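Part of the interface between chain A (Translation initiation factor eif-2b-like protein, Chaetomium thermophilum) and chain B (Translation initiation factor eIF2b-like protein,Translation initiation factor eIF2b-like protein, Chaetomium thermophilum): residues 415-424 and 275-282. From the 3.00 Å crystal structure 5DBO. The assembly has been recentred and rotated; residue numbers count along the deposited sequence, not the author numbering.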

# COMPACT_ATOMS: atom_id res chain seq x y z
N GLU A 415 2.55 -17.08 -23.53
CA GLU A 415 3.20 -18.29 -23.02
C GLU A 415 3.08 -18.41 -21.50
O GLU A 415 3.04 -19.52 -20.96
CB GLU A 415 4.68 -18.31 -23.40
CG GLU A 415 4.98 -18.26 -24.88
CD GLU A 415 6.45 -18.52 -25.17
OE1 GLU A 415 7.19 -18.85 -24.21
OE2 GLU A 415 6.86 -18.40 -26.34
N ARG A 416 3.01 -17.26 -20.82
CA ARG A 416 2.94 -17.24 -19.37
C ARG A 416 1.54 -16.94 -18.87
O ARG A 416 1.36 -16.29 -17.84
CB ARG A 416 3.92 -16.22 -18.81
CG ARG A 416 5.22 -16.14 -19.56
CD ARG A 416 6.12 -17.32 -19.30
NE ARG A 416 7.16 -17.43 -20.32
CZ ARG A 416 8.15 -16.56 -20.47
NH1 ARG A 416 8.24 -15.51 -19.67
NH2 ARG A 416 9.06 -16.73 -21.42
N ASN A 417 0.54 -17.36 -19.63
CA ASN A 417 -0.84 -17.22 -19.20
C ASN A 417 -1.15 -18.01 -17.93
O ASN A 417 -1.88 -17.54 -17.06
CB ASN A 417 -1.78 -17.62 -20.35
CG ASN A 417 -1.31 -18.87 -21.07
OD1 ASN A 417 -0.21 -19.37 -20.84
ND2 ASN A 417 -2.14 -19.37 -21.98
N THR A 418 -0.56 -19.19 -17.82
CA THR A 418 -0.84 -20.13 -16.73
C THR A 418 -0.48 -19.63 -15.33
O THR A 418 0.39 -18.77 -15.15
CB THR A 418 -0.11 -21.47 -16.98
OG1 THR A 418 -0.27 -22.32 -15.84
CG2 THR A 418 1.38 -21.22 -17.23
N GLY A 419 -1.17 -20.18 -14.33
CA GLY A 419 -0.90 -19.86 -12.93
C GLY A 419 0.45 -20.36 -12.46
O GLY A 419 1.07 -19.78 -11.56
N ASP A 420 0.89 -21.47 -13.04
CA ASP A 420 2.18 -22.07 -12.71
C ASP A 420 3.32 -21.14 -13.09
O ASP A 420 4.30 -21.01 -12.37
CB ASP A 420 2.34 -23.40 -13.44
CG ASP A 420 1.37 -24.46 -12.96
OD1 ASP A 420 0.77 -24.27 -11.87
OD2 ASP A 420 1.19 -25.47 -13.67
N CYS A 421 3.19 -20.50 -14.25
CA CYS A 421 4.16 -19.53 -14.72
C CYS A 421 3.44 -18.31 -15.31
O CYS A 421 2.84 -18.41 -16.38
CB CYS A 421 5.09 -20.17 -15.76
SG CYS A 421 6.38 -19.09 -16.38
N PHE A 422 3.51 -17.17 -14.64
CA PHE A 422 2.72 -16.01 -15.05
C PHE A 422 3.53 -14.73 -15.28
O PHE A 422 4.42 -14.40 -14.50
CB PHE A 422 1.63 -15.71 -14.02
CG PHE A 422 0.67 -14.64 -14.44
CD1 PHE A 422 -0.40 -14.94 -15.26
CD2 PHE A 422 0.84 -13.33 -14.01
CE1 PHE A 422 -1.29 -13.95 -15.66
CE2 PHE A 422 -0.05 -12.34 -14.39
CZ PHE A 422 -1.11 -12.65 -15.22
N ARG A 423 3.20 -14.01 -16.35
CA ARG A 423 3.91 -12.77 -16.68
C ARG A 423 3.05 -11.71 -17.37
O ARG A 423 2.25 -12.03 -18.25
CB ARG A 423 5.12 -13.10 -17.58
CG ARG A 423 5.92 -11.88 -18.02
CD ARG A 423 7.23 -12.29 -18.67
NE ARG A 423 8.08 -11.14 -18.96
CZ ARG A 423 8.19 -10.57 -20.15
NH1 ARG A 423 7.52 -11.04 -21.19
NH2 ARG A 423 8.99 -9.52 -20.31
N LEU A 424 3.23 -10.45 -16.98
CA LEU A 424 2.57 -9.33 -17.65
C LEU A 424 3.59 -8.53 -18.46
O LEU A 424 4.71 -8.31 -18.01
CB LEU A 424 1.88 -8.41 -16.64
CG LEU A 424 0.63 -8.92 -15.91
CD1 LEU A 424 0.14 -7.88 -14.92
CD2 LEU A 424 -0.46 -9.26 -16.90
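Chain B 275-282: STINLASN

Two chains need not share a full sheet to be joined through their backbones; a single bridge, flanked by a few well-placed contacts, can set the register. The meeting of these two stretches illustrates the principle. Chain B is extended, in a strand from the first residue of the stretch, B:Ser275, and in loop by B:Ala280, while chain A has no regular helix or strand. The chains nevertheless run in the same direction: A:Gly419 lies nearest B:Ile277, A:Cys421 nearest B:Asn278, A:Phe422 nearest B:Leu279 and A:Arg423 nearest B:Ala280, with CA-CA separations of 5.0 to 5.8 Å.

Along chain A, A:Glu415 stays out of reach, but the CA-to-CB bond of A:Arg416 points toward chain B, and NH1 at the end of the side chain lies 4.2 Å from B:Ala280 CB. A:Asn417 and A:Thr418 make no contact of their own. The latter instead shapes the turn, its OG1 accepting a hydrogen bond from A:Asp420 N at 3.1 Å. The first backbone link follows at A:Gly419, whose O receives a weak hydrogen bond from B:Asn278 N; it is nearly linear but long, at 3.5 Å. A:Asp420 turns its CA-to-CB bond away from chain B and meets it through the main chain, with its O 3.0 Å from B:Asn278 CB.

Beyond this point, chain A opens from the compact backbone angles of A:Gly419 and A:Asp420 into an extended path from A:Cys421 onward. Although the CA-to-CB bond of A:Cys421 points away, its SG packs 3.6 Å from B:Ala280 CB, making an apolar contact beside the polar backbone links.

The center of the arrangement is A:Phe422, bridged with B:Leu279 at a CA-CA distance of 5.0 Å. Its N donates to B:Asn278 O at 3.0 Å, and its O accepts from B:Ala280 N at 2.8 Å. One residue thus uses both of its backbone polar groups to grip the residues flanking B:Leu279, the pattern expected of a parallel bridge. The same A:Phe422 O also lies 3.6 Å from B:Leu279 CA in a CA-H...O contact. The bridge is made by main-chain atoms; the CA-to-CB bond of A:Phe422 points sideways, and the end of its side chain leads away from chain B.

A:Arg423 carries the contact one step further. Its backbone N bonds back to A:Arg416 O at 3.3 Å, tying the extended segment to the start of the stretch, while its CD approaches B:Ala280 O to 3.4 Å. That oxygen lies at the edge of the guanidinium, near its plane. The CA-to-CB bond of B:Ala280 points toward chain A, and its CB meets A:Arg416 and A:Cys421, while its backbone N and O meet A:Phe422 and A:Arg423; no other residue here has more area covered.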

# COMPACT_ATOMS: atom_id res chain seq x y z
N SER B 275 -3.21 -20.86 -1.75
CA SER B 275 -3.15 -20.47 -3.15
C SER B 275 -1.77 -19.91 -3.49
O SER B 275 -1.20 -19.14 -2.72
CB SER B 275 -4.23 -19.45 -3.46
OG SER B 275 -5.43 -19.80 -2.78
N THR B 276 -1.23 -20.32 -4.63
CA THR B 276 0.10 -19.89 -5.04
C THR B 276 0.13 -19.33 -6.46
O THR B 276 -0.47 -19.90 -7.38
CB THR B 276 1.11 -21.05 -4.94
OG1 THR B 276 0.68 -22.13 -5.78
CG2 THR B 276 1.22 -21.54 -3.51
N ILE B 277 0.83 -18.22 -6.65
CA ILE B 277 1.07 -17.67 -7.98
C ILE B 277 2.56 -17.48 -8.20
O ILE B 277 3.22 -16.78 -7.42
CB ILE B 277 0.37 -16.32 -8.19
CG1 ILE B 277 -1.12 -16.41 -7.85
CG2 ILE B 277 0.56 -15.83 -9.61
CD1 ILE B 277 -1.79 -15.07 -7.74
N ASN B 278 3.08 -18.08 -9.26
CA ASN B 278 4.51 -18.01 -9.53
C ASN B 278 4.80 -17.00 -10.63
O ASN B 278 4.40 -17.19 -11.78
CB ASN B 278 5.04 -19.40 -9.89
CG ASN B 278 6.55 -19.44 -10.07
OD1 ASN B 278 7.12 -18.72 -10.89
ND2 ASN B 278 7.21 -20.28 -9.28
N LEU B 279 5.51 -15.93 -10.28
CA LEU B 279 5.79 -14.85 -11.22
C LEU B 279 7.04 -15.05 -12.05
O LEU B 279 8.15 -15.16 -11.53
CB LEU B 279 5.91 -13.51 -10.48
CG LEU B 279 4.64 -12.70 -10.24
CD1 LEU B 279 3.49 -13.55 -9.74
CD2 LEU B 279 4.93 -11.57 -9.28
N ALA B 280 6.85 -15.03 -13.37
CA ALA B 280 7.96 -15.05 -14.31
C ALA B 280 8.31 -13.61 -14.67
O ALA B 280 8.68 -13.32 -15.81
CB ALA B 280 7.61 -15.86 -15.54
N SER B 281 8.14 -12.71 -13.71
CA SER B 281 8.46 -11.31 -13.90
C SER B 281 9.73 -10.85 -13.19
O SER B 281 9.96 -11.17 -12.03
CB SER B 281 7.29 -10.44 -13.43
OG SER B 281 7.67 -9.07 -13.32
N ASN B 282 10.54 -10.09 -13.91
CA ASN B 282 11.63 -9.33 -13.32
C ASN B 282 11.14 -7.90 -13.13
O ASN B 282 10.77 -7.23 -14.09
CB ASN B 282 12.87 -9.37 -14.21
CG ASN B 282 13.93 -8.36 -13.78
OD1 ASN B 282 14.06 -7.29 -14.38
ND2 ASN B 282 14.69 -8.70 -12.74